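Local coordinates for protein hyaluronoglucosaminidase (Apis mellifera, PDB 1FCQ) that hydrolyses hyaluronan as a family 56 glycosidase of bee venom, where it is also a major allergen, at residues V90-D93 and H94-Q98; E158-G161 and Q162-M165; E167-K170 and A171-M175; S213-F216 and E217-V221. All blocks are in the same frame, centred on the assembly; numbering follows the deposited sequence.

Contact 1: residues V90-D93 and H94-Q98; sequences VFRD and HLINQ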
loop_
_atom_site.group_PDB
_atom_site.type_symbol
_atom_site.label_atom_id
_atom_site.label_comp_id
_atom_site.label_asym_id
_atom_site.label_seq_id
_atom_site.Cartn_x
_atom_site.Cartn_y
_atom_site.Cartn_z
ATOM N N VAL A 90 -0.538 -11.629 -17.269
ATOM C CA VAL A 90 0.428 -11.983 -16.232
ATOM C C VAL A 90 -0.222 -11.817 -14.862
ATOM O O VAL A 90 -0.084 -12.669 -13.992
ATOM C CB VAL A 90 1.713 -11.164 -16.325
ATOM C CG1 VAL A 90 2.684 -11.542 -15.208
ATOM C CG2 VAL A 90 2.392 -11.390 -17.681
ATOM N N PHE A 91 -0.964 -10.722 -14.672
ATOM C CA PHE A 91 -1.637 -10.471 -13.407
ATOM C C PHE A 91 -2.576 -11.619 -13.053
ATOM O O PHE A 91 -2.580 -12.066 -11.910
ATOM C CB PHE A 91 -2.463 -9.172 -13.446
ATOM C CG PHE A 91 -3.197 -8.922 -12.150
ATOM C CD1 PHE A 91 -2.506 -8.490 -11.030
ATOM C CD2 PHE A 91 -4.556 -9.142 -12.059
ATOM C CE1 PHE A 91 -3.171 -8.258 -9.840
ATOM C CE2 PHE A 91 -5.230 -8.888 -10.882
ATOM C CZ PHE A 91 -4.537 -8.456 -9.763
ATOM N N ARG A 92 -3.367 -12.056 -14.033
ATOM C CA ARG A 92 -4.268 -13.171 -13.754
ATOM C C ARG A 92 -3.502 -14.381 -13.233
ATOM O O ARG A 92 -3.876 -14.990 -12.237
ATOM C CB ARG A 92 -5.072 -13.574 -14.994
ATOM C CG ARG A 92 -5.995 -14.742 -14.628
ATOM C CD ARG A 92 -5.971 -15.855 -15.656
ATOM N NE ARG A 92 -4.749 -15.744 -16.452
ATOM C CZ ARG A 92 -4.640 -16.282 -17.653
ATOM N NH1 ARG A 92 -5.619 -16.978 -18.207
ATOM N NH2 ARG A 92 -3.489 -16.075 -18.259
ATOM N N ASP A 93 -2.417 -14.750 -13.923
ATOM C CA ASP A 93 -1.630 -15.905 -13.474
ATOM C C ASP A 93 -1.034 -15.703 -12.094
ATOM O O ASP A 93 -1.037 -16.617 -11.277
ATOM C CB ASP A 93 -0.522 -16.214 -14.478
ATOM C CG ASP A 93 -1.077 -16.850 -15.740
ATOM O OD1 ASP A 93 -2.290 -17.083 -15.854
ATOM O OD2 ASP A 93 -0.238 -17.087 -16.632
ATOM N N HIS A 94 -0.537 -14.499 -11.805
ATOM C CA HIS A 94 0.025 -14.225 -10.482
ATOM C C HIS A 94 -1.057 -14.352 -9.409
ATOM O O HIS A 94 -0.847 -14.969 -8.365
ATOM C CB HIS A 94 0.653 -12.837 -10.400
ATOM C CG HIS A 94 2.025 -12.646 -10.948
ATOM N ND1 HIS A 94 2.915 -13.693 -11.064
ATOM C CD2 HIS A 94 2.696 -11.550 -11.398
ATOM C CE1 HIS A 94 4.048 -13.254 -11.571
ATOM N NE2 HIS A 94 3.945 -11.956 -11.783
ATOM N N LEU A 95 -2.237 -13.776 -9.655
ATOM C CA LEU A 95 -3.331 -13.854 -8.683
ATOM C C LEU A 95 -3.745 -15.289 -8.434
ATOM O O LEU A 95 -3.854 -15.713 -7.286
ATOM C CB LEU A 95 -4.489 -12.975 -9.186
ATOM C CG LEU A 95 -5.704 -12.884 -8.258
ATOM C CD1 LEU A 95 -6.418 -11.551 -8.460
ATOM C CD2 LEU A 95 -6.631 -14.045 -8.557
ATOM N N ILE A 96 -3.914 -16.077 -9.500
ATOM C CA ILE A 96 -4.334 -17.467 -9.363
ATOM C C ILE A 96 -3.278 -18.277 -8.649
ATOM O O ILE A 96 -3.549 -19.105 -7.776
ATOM C CB ILE A 96 -4.708 -18.079 -10.728
ATOM C CG1 ILE A 96 -5.944 -17.360 -11.277
ATOM C CG2 ILE A 96 -4.964 -19.576 -10.583
ATOM C CD1 ILE A 96 -6.218 -17.655 -12.742
ATOM N N ASN A 97 -1.997 -18.041 -8.992
ATOM C CA ASN A 97 -0.932 -18.755 -8.324
ATOM C C ASN A 97 -0.853 -18.505 -6.831
ATOM O O ASN A 97 -0.571 -19.422 -6.071
ATOM C CB ASN A 97 0.435 -18.361 -8.930
ATOM C CG ASN A 97 0.804 -19.531 -9.836
ATOM O OD1 ASN A 97 0.067 -19.855 -10.758
ATOM N ND2 ASN A 97 1.908 -20.159 -9.496
ATOM N N GLN A 98 -1.067 -17.248 -6.420
ATOM C CA GLN A 98 -0.896 -16.851 -5.038
ATOM C C GLN A 98 -2.137 -16.985 -4.191
ATOM O O GLN A 98 -2.082 -17.162 -2.982
ATOM C CB GLN A 98 -0.367 -15.406 -4.969
ATOM C CG GLN A 98 1.012 -15.236 -5.602
ATOM C CD GLN A 98 2.110 -15.950 -4.856
ATOM O OE1 GLN A 98 3.067 -15.332 -4.369
ATOM N NE2 GLN A 98 2.016 -17.267 -4.724
#
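Val90, Phe91, Arg92 and Asp93 each offer their carbonyl to the amide four residues on, and the four i to i+4 bonds, from His94 N to Val90 O through Asn97 N to Asp93 O, are all 2.9 Å long, a regular alpha-helical turn. On the outward side the His94 imidazole lies beside Val90, whose CG1 sits over one ring face in a CH-pi contact, 4.0 Å from the ring centroid. Val90 CG1 gets there because it stands anti to the backbone N (chi1 179°), alongside its own carbonyl carbon and so directed down the helix. Two residues on from Val90, the Arg92 chain bends at chi2 and chi3; its CD meets Ile96 CD1 at 3.4 Å, the two side chains running the same way. The bend also carries Arg92 NE to Asp93 OD1, a 2.9 Å salt bridge between sequence neighbours. On the inward side Leu95 CD1 touches Phe91 CE2 at 3.8 Å, while Leu95 CB lies over one face of the phenyl ring. This buried pair lies on the side of helix 84-98 that faces the barrel: Phe91 reaches Leu54 of strand 51-55, and both residues pack on Ala172 of helix 146-175.

Contact 2: residues E158-G161 and Q162-M165; sequences EKYG and QLFM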
loop_
_atom_site.group_PDB
_atom_site.type_symbol
_atom_site.label_atom_id
_atom_site.label_comp_id
_atom_site.label_asym_id
_atom_site.label_seq_id
_atom_site.Cartn_x
_atom_site.Cartn_y
_atom_site.Cartn_z
ATOM N N GLU A 158 -2.272 10.162 -17.397
ATOM C CA GLU A 158 -3.384 9.906 -16.475
ATOM C C GLU A 158 -4.412 8.963 -17.073
ATOM O O GLU A 158 -4.982 8.118 -16.363
ATOM C CB GLU A 158 -4.020 11.231 -16.038
ATOM C CG GLU A 158 -3.017 12.026 -15.218
ATOM C CD GLU A 158 -3.548 13.259 -14.536
ATOM O OE1 GLU A 158 -4.642 13.747 -14.899
ATOM O OE2 GLU A 158 -2.903 13.764 -13.615
ATOM N N LYS A 159 -4.691 9.101 -18.374
ATOM C CA LYS A 159 -5.641 8.208 -19.021
ATOM C C LYS A 159 -5.233 6.741 -18.898
ATOM O O LYS A 159 -6.024 5.910 -18.427
ATOM C CB LYS A 159 -5.764 8.585 -20.497
ATOM C CG LYS A 159 -6.612 7.629 -21.326
ATOM C CD LYS A 159 -6.903 8.338 -22.653
ATOM C CE LYS A 159 -7.979 7.607 -23.422
ATOM N NZ LYS A 159 -7.416 6.495 -24.229
ATOM N N TYR A 160 -3.974 6.446 -19.246
ATOM C CA TYR A 160 -3.512 5.062 -19.231
ATOM C C TYR A 160 -3.119 4.596 -17.840
ATOM O O TYR A 160 -3.249 3.413 -17.542
ATOM C CB TYR A 160 -2.425 4.871 -20.315
ATOM C CG TYR A 160 -3.106 5.024 -21.673
ATOM C CD1 TYR A 160 -3.072 6.236 -22.350
ATOM C CD2 TYR A 160 -3.831 3.971 -22.208
ATOM C CE1 TYR A 160 -3.727 6.378 -23.561
ATOM C CE2 TYR A 160 -4.501 4.114 -23.414
ATOM C CZ TYR A 160 -4.434 5.315 -24.081
ATOM O OH TYR A 160 -5.092 5.463 -25.282
ATOM N N GLY A 161 -2.756 5.534 -16.978
ATOM C CA GLY A 161 -2.452 5.206 -15.565
ATOM C C GLY A 161 -3.727 4.642 -14.928
ATOM O O GLY A 161 -3.725 3.636 -14.213
ATOM N N GLN A 162 -4.812 5.395 -15.138
ATOM C CA GLN A 162 -6.128 4.972 -14.681
ATOM C C GLN A 162 -6.488 3.625 -15.299
ATOM O O GLN A 162 -6.956 2.734 -14.600
ATOM C CB GLN A 162 -7.165 6.045 -15.087
ATOM C CG GLN A 162 -8.573 5.496 -14.800
ATOM C CD GLN A 162 -9.669 6.474 -15.159
ATOM O OE1 GLN A 162 -10.781 6.048 -15.474
ATOM N NE2 GLN A 162 -9.394 7.755 -15.080
ATOM N N LEU A 163 -6.343 3.435 -16.606
ATOM C CA LEU A 163 -6.698 2.178 -17.258
ATOM C C LEU A 163 -6.003 0.995 -16.610
ATOM O O LEU A 163 -6.641 0.007 -16.251
ATOM C CB LEU A 163 -6.339 2.267 -18.749
ATOM C CG LEU A 163 -6.767 1.082 -19.618
ATOM C CD1 LEU A 163 -8.275 0.844 -19.563
ATOM C CD2 LEU A 163 -6.283 1.271 -21.047
ATOM N N PHE A 164 -4.685 1.120 -16.410
ATOM C CA PHE A 164 -3.948 0.016 -15.815
ATOM C C PHE A 164 -4.413 -0.264 -14.385
ATOM O O PHE A 164 -4.623 -1.427 -14.033
ATOM C CB PHE A 164 -2.435 0.299 -15.870
ATOM C CG PHE A 164 -1.785 -0.188 -17.145
ATOM C CD1 PHE A 164 -1.780 0.578 -18.297
ATOM C CD2 PHE A 164 -1.210 -1.447 -17.196
ATOM C CE1 PHE A 164 -1.190 0.124 -19.459
ATOM C CE2 PHE A 164 -0.636 -1.926 -18.355
ATOM C CZ PHE A 164 -0.625 -1.137 -19.496
ATOM N N MET A 165 -4.530 0.793 -13.569
ATOM C CA MET A 165 -4.935 0.535 -12.178
ATOM C C MET A 165 -6.372 0.052 -12.076
ATOM O O MET A 165 -6.701 -0.889 -11.342
ATOM C CB MET A 165 -4.714 1.771 -11.307
ATOM C CG MET A 165 -3.230 2.025 -11.030
ATOM S SD MET A 165 -2.991 3.382 -9.865
ATOM C CE MET A 165 -3.585 2.659 -8.332
#
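Tyr160 and Leu163 make the side-chain contact here, within a framework of backbone bonds that runs through the middle of the long helix 146-175. Four i to i+4 hydrogen bonds form that framework: Gln162 N to Glu158 O, Leu163 N to Lys159 O, Phe164 N to Tyr160 O and Met165 N to Gly161 O. The third is the shortest, at 2.9 Å, and its donor is tilted 26° from the carbonyl plane.

The apolar contact is between Tyr160 CD2 and Leu163 CD2, 3.8 Å apart, with the two side chains side by side and pointing the same way. Leu163 CG first runs on along the helix, and chi2 (58°) then turns CD2 back beside the phenol ring; the methyl meets that ring obliquely. Lys159 CG lies 3.8 Å above one face of the same ring, and the lysine chain then runs along it until NZ donates a 2.8 Å hydrogen bond to Tyr160 OH.

A third kind of contact involves a carbonyl and a ring edge. Tyr160 O lies in the plane of the Phe164 ring, 3.3 Å from Phe164 CD1, while also accepting the Phe164 amide. Farther on, Phe164 packs against Leu84 and His87 of helix 84-98, and Met165 reaches Trp214 and Leu215.

Chemically, the phenol is held at both ends, its hydroxyl by an ammonium group and its ring by aliphatic carbons, which should restrict its rotation. The ring C-H edge of Phe164 probably adds a weak electrostatic attraction to a carbonyl already engaged by the backbone.

Contact 3: residues E167-K170 and A171-M175; sequences ETLK and AAKRM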
loop_
_atom_site.group_PDB
_atom_site.type_symbol
_atom_site.label_atom_id
_atom_site.label_comp_id
_atom_site.label_asym_id
_atom_site.label_seq_id
_atom_site.Cartn_x
_atom_site.Cartn_y
_atom_site.Cartn_z
ATOM N N GLU A 167 -8.331 -1.413 -14.396
ATOM C CA GLU A 167 -8.568 -2.721 -14.971
ATOM C C GLU A 167 -8.021 -3.851 -14.133
ATOM O O GLU A 167 -8.639 -4.905 -14.015
ATOM C CB GLU A 167 -7.985 -2.815 -16.388
ATOM C CG GLU A 167 -8.865 -2.142 -17.421
ATOM C CD GLU A 167 -10.268 -2.745 -17.425
ATOM O OE1 GLU A 167 -10.461 -3.968 -17.477
ATOM O OE2 GLU A 167 -11.178 -1.914 -17.349
ATOM N N THR A 168 -6.871 -3.608 -13.504
ATOM C CA THR A 168 -6.268 -4.623 -12.640
ATOM C C THR A 168 -7.165 -4.872 -11.424
ATOM O O THR A 168 -7.367 -6.017 -11.021
ATOM C CB THR A 168 -4.872 -4.190 -12.176
ATOM O OG1 THR A 168 -4.103 -3.879 -13.353
ATOM C CG2 THR A 168 -4.188 -5.297 -11.405
ATOM N N LEU A 169 -7.650 -3.772 -10.844
ATOM C CA LEU A 169 -8.521 -3.918 -9.666
ATOM C C LEU A 169 -9.814 -4.616 -10.067
ATOM O O LEU A 169 -10.278 -5.488 -9.327
ATOM C CB LEU A 169 -8.789 -2.519 -9.097
ATOM C CG LEU A 169 -9.780 -2.467 -7.929
ATOM C CD1 LEU A 169 -9.268 -3.237 -6.721
ATOM C CD2 LEU A 169 -10.030 -1.005 -7.550
ATOM N N LYS A 170 -10.371 -4.278 -11.234
ATOM C CA LYS A 170 -11.595 -4.936 -11.704
ATOM C C LYS A 170 -11.376 -6.422 -11.916
ATOM O O LYS A 170 -12.212 -7.239 -11.514
ATOM C CB LYS A 170 -12.064 -4.350 -13.037
ATOM C CG LYS A 170 -12.969 -3.146 -12.958
ATOM C CD LYS A 170 -13.330 -2.678 -14.365
ATOM C CE LYS A 170 -13.960 -3.763 -15.225
ATOM N NZ LYS A 170 -13.701 -3.547 -16.674
ATOM N N ALA A 171 -10.229 -6.794 -12.483
ATOM C CA ALA A 171 -9.882 -8.187 -12.691
ATOM C C ALA A 171 -9.791 -8.937 -11.366
ATOM O O ALA A 171 -10.339 -10.017 -11.215
ATOM C CB ALA A 171 -8.596 -8.327 -13.491
ATOM N N ALA A 172 -9.132 -8.349 -10.362
ATOM C CA ALA A 172 -8.999 -8.992 -9.069
ATOM C C ALA A 172 -10.370 -9.223 -8.441
ATOM O O ALA A 172 -10.637 -10.294 -7.907
ATOM C CB ALA A 172 -8.131 -8.147 -8.132
ATOM N N LYS A 173 -11.208 -8.180 -8.512
ATOM C CA LYS A 173 -12.541 -8.286 -7.916
ATOM C C LYS A 173 -13.395 -9.311 -8.643
ATOM O O LYS A 173 -14.205 -10.012 -8.016
ATOM C CB LYS A 173 -13.210 -6.908 -7.889
ATOM C CG LYS A 173 -12.614 -5.974 -6.848
ATOM C CD LYS A 173 -13.295 -4.613 -6.877
ATOM C CE LYS A 173 -14.765 -4.677 -6.466
ATOM N NZ LYS A 173 -15.409 -3.355 -6.723
ATOM N N ARG A 174 -13.265 -9.377 -9.959
ATOM C CA ARG A 174 -14.065 -10.350 -10.720
ATOM C C ARG A 174 -13.620 -11.773 -10.447
ATOM O O ARG A 174 -14.426 -12.681 -10.254
ATOM C CB ARG A 174 -13.992 -10.051 -12.215
ATOM C CG ARG A 174 -14.953 -8.966 -12.683
ATOM C CD ARG A 174 -14.801 -8.710 -14.177
ATOM N NE ARG A 174 -15.617 -7.604 -14.650
ATOM C CZ ARG A 174 -15.725 -7.237 -15.924
ATOM N NH1 ARG A 174 -15.066 -7.884 -16.880
ATOM N NH2 ARG A 174 -16.500 -6.211 -16.256
ATOM N N MET A 175 -12.299 -11.992 -10.394
ATOM C CA MET A 175 -11.761 -13.326 -10.158
ATOM C C MET A 175 -11.923 -13.821 -8.738
ATOM O O MET A 175 -12.102 -15.007 -8.459
ATOM C CB MET A 175 -10.267 -13.320 -10.516
ATOM C CG MET A 175 -10.045 -13.131 -12.009
ATOM S SD MET A 175 -8.303 -12.804 -12.350
ATOM C CE MET A 175 -8.406 -12.467 -14.109
HETATM O O HOH W 1 -14.650 -5.475 -18.964
#
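Lys170 NZ is gripped from several directions: it gives a 3.1 Å hydrogen bond to Glu167 OE2 as part of a salt bridge, a weak one at 3.4 Å to Glu167 OE1, and a further bond to water 1. The glutamate receives it on the syn lone pair of OE2, so the ammonium straddles the carboxylate, nearer one oxygen. Water 1 accepts from Lys170 NZ at 3.1 Å and, weakly, from Arg174 NH1, linking this charged cluster across one helical turn.

Lys170 and Arg174 run side by side in the same direction. Lys170 CE rests 3.6 Å above the plane of the Arg174 guanidinium, offset toward its rim, and its closest atom there is Arg174 NH2 at 3.7 Å. The bend at chi3 (56°) swings Lys170 CE toward Arg174, whose own chain stays extended from CG to NE, its CB and CG passing over Lys170 O.

Beneath, the backbone is plain alpha helix: Ala171 N, Ala172 N, Lys173 N and Arg174 N bond to the carbonyls of Glu167, Thr168, Leu169 and Lys170, the last being the shortest at 2.8 Å. The methyls of Ala171 and Ala172 keep this turn slim; Ala172 meets Leu95 of helix 84-98 and Trp181 of strand 180-183. Lys173 leans away over Leu169, and its ammonium probably bonds to Ser218 O.

Two cations thus stand close, with Lys170 NZ and Arg174 NH2 3.9 Å apart. The Glu167 carboxylate, bonded to Lys170, and the shared water probably ease this closeness of like charges, and the carboxylate would favour a charged Lys170.

Contact 4: residues S213-F216 and E217-V221; sequences SWLF and ESEDV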
loop_
_atom_site.group_PDB
_atom_site.type_symbol
_atom_site.label_atom_id
_atom_site.label_comp_id
_atom_site.label_asym_id
_atom_site.label_seq_id
_atom_site.Cartn_x
_atom_site.Cartn_y
_atom_site.Cartn_z
ATOM N N SER A 213 -12.662 9.026 -7.977
ATOM C CA SER A 213 -13.787 8.145 -7.716
ATOM C C SER A 213 -13.701 6.863 -8.521
ATOM O O SER A 213 -14.095 5.786 -8.065
ATOM C CB SER A 213 -15.095 8.898 -8.021
ATOM O OG SER A 213 -15.128 10.031 -7.157
ATOM N N TRP A 214 -13.048 6.906 -9.691
ATOM C CA TRP A 214 -12.867 5.717 -10.496
ATOM C C TRP A 214 -12.099 4.661 -9.690
ATOM O O TRP A 214 -12.321 3.483 -9.913
ATOM C CB TRP A 214 -12.133 6.023 -11.793
ATOM C CG TRP A 214 -10.785 6.661 -11.648
ATOM C CD1 TRP A 214 -10.504 7.988 -11.698
ATOM C CD2 TRP A 214 -9.532 5.999 -11.432
ATOM N NE1 TRP A 214 -9.153 8.212 -11.541
ATOM C CE2 TRP A 214 -8.544 6.996 -11.379
ATOM C CE3 TRP A 214 -9.172 4.655 -11.276
ATOM C CZ2 TRP A 214 -7.192 6.703 -11.178
ATOM C CZ3 TRP A 214 -7.823 4.366 -11.081
ATOM C CH2 TRP A 214 -6.861 5.388 -11.034
ATOM N N LEU A 215 -11.186 5.090 -8.815
ATOM C CA LEU A 215 -10.460 4.133 -7.992
ATOM C C LEU A 215 -11.165 3.821 -6.680
ATOM O O LEU A 215 -11.444 2.669 -6.358
ATOM C CB LEU A 215 -9.036 4.641 -7.689
ATOM C CG LEU A 215 -8.193 3.662 -6.846
ATOM C CD1 LEU A 215 -8.013 2.336 -7.576
ATOM C CD2 LEU A 215 -6.856 4.292 -6.500
ATOM N N PHE A 216 -11.475 4.876 -5.919
ATOM C CA PHE A 216 -12.041 4.658 -4.582
ATOM C C PHE A 216 -13.429 4.082 -4.569
ATOM O O PHE A 216 -13.733 3.327 -3.634
ATOM C CB PHE A 216 -11.900 5.963 -3.795
ATOM C CG PHE A 216 -10.443 6.361 -3.662
ATOM C CD1 PHE A 216 -9.983 7.571 -4.118
ATOM C CD2 PHE A 216 -9.551 5.486 -3.047
ATOM C CE1 PHE A 216 -8.654 7.934 -3.995
ATOM C CE2 PHE A 216 -8.217 5.830 -2.929
ATOM C CZ PHE A 216 -7.775 7.052 -3.385
ATOM N N GLU A 217 -14.270 4.328 -5.578
ATOM C CA GLU A 217 -15.594 3.687 -5.552
ATOM C C GLU A 217 -15.476 2.209 -5.911
ATOM O O GLU A 217 -16.310 1.397 -5.508
ATOM C CB GLU A 217 -16.570 4.438 -6.463
ATOM C CG GLU A 217 -16.680 5.904 -6.066
ATOM C CD GLU A 217 -18.088 6.446 -5.978
ATOM O OE1 GLU A 217 -18.300 7.635 -6.315
ATOM O OE2 GLU A 217 -18.991 5.693 -5.552
ATOM N N SER A 218 -14.414 1.822 -6.619
ATOM C CA SER A 218 -14.200 0.441 -7.009
ATOM C C SER A 218 -13.516 -0.345 -5.885
ATOM O O SER A 218 -13.827 -1.520 -5.728
ATOM C CB SER A 218 -13.370 0.286 -8.279
ATOM O OG SER A 218 -13.797 1.113 -9.335
ATOM N N GLU A 219 -12.636 0.301 -5.124
ATOM C CA GLU A 219 -11.999 -0.418 -4.021
ATOM C C GLU A 219 -13.009 -0.783 -2.934
ATOM O O GLU A 219 -13.953 -0.025 -2.714
ATOM C CB GLU A 219 -10.917 0.431 -3.343
ATOM C CG GLU A 219 -9.794 0.826 -4.269
ATOM C CD GLU A 219 -8.537 1.151 -3.463
ATOM O OE1 GLU A 219 -8.671 1.854 -2.436
ATOM O OE2 GLU A 219 -7.502 0.683 -3.949
ATOM N N ASP A 220 -12.764 -1.877 -2.234
ATOM C CA ASP A 220 -13.608 -2.271 -1.105
ATOM C C ASP A 220 -13.014 -1.791 0.217
ATOM O O ASP A 220 -13.704 -1.720 1.231
ATOM C CB ASP A 220 -13.663 -3.806 -1.014
ATOM C CG ASP A 220 -14.152 -4.431 -2.294
ATOM O OD1 ASP A 220 -15.323 -4.080 -2.659
ATOM O OD2 ASP A 220 -13.470 -5.244 -2.931
ATOM N N VAL A 221 -11.702 -1.561 0.202
ATOM C CA VAL A 221 -10.973 -1.180 1.418
ATOM C C VAL A 221 -9.868 -0.208 1.048
ATOM O O VAL A 221 -9.196 -0.325 0.013
ATOM C CB VAL A 221 -10.401 -2.427 2.113
ATOM C CG1 VAL A 221 -9.512 -3.248 1.198
ATOM C CG2 VAL A 221 -9.644 -2.065 3.390
#
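Glu217 opens the second segment by donating its backbone N to Ser213 O at 2.9 Å, although that nitrogen is less surely placed, and its CB and CG lie against the same carbonyl. Its chain bends at chi2, which takes OE1 to 3.8 Å from Ser213 CB, a contact alongside the serine at the exposed surface.

Ser218 N follows with a weak bond to Leu215 O, bent to 130° at the hydrogen. Its OG lies 2.9 Å from Trp214 O.

Glu219 N then takes Leu215 O more directly, at 2.9 Å, so this carbonyl serves two successive amides as the chain leaves the short helix 213-216. Glu219 CG stands anti to its own carbonyl carbon (chi1 -61°) and lies only 3.2 Å from Leu215 O, and the chain beyond is extended. The carboxylate touches two apolar groups: OE1 is at the edge of the Phe216 ring, 3.8 Å from CD2, with ring and carboxylate planes 80° apart, while OE2 is 4.0 Å from Leu215 CD1. OE2 also accepts from Tyr183 N of strand 180-183, and the following Asp220 bonds to Trp181 before the chain enters strand 221-222.

A buried carboxylate is thus compensated by a backbone amide on one oxygen and, probably more weakly, by the positively polarised C-H edge of a phenyl ring near the other. These polar links tie the end of helix 213-216 to the neighbouring strand of the barrel.

How the contacts relate
Contacts 2 and 3 are consecutive parts of helix 146-175, their centres about 14 Å apart, and the other two contacts lie against that helix. Contact 1 meets contact 3, centres about 11 Å apart, through Phe91 CE1 and Thr168 CG2 (3.5 Å) and through Leu95 on Ala172. Contact 4 touches both halves: Trp214 packs against the Gln162 and Met165 chains of contact 2, while Leu169 of contact 3 packs on Ser218 and Glu219, and Lys173 NZ probably bonds to Ser218 O at 2.6 Å. Contacts 1 and 4 stay apart, their nearest atoms about 11 Å from each other. All four lie in the layer of helices and loops around the TIM barrel, contact 4 running on into strand 221-222.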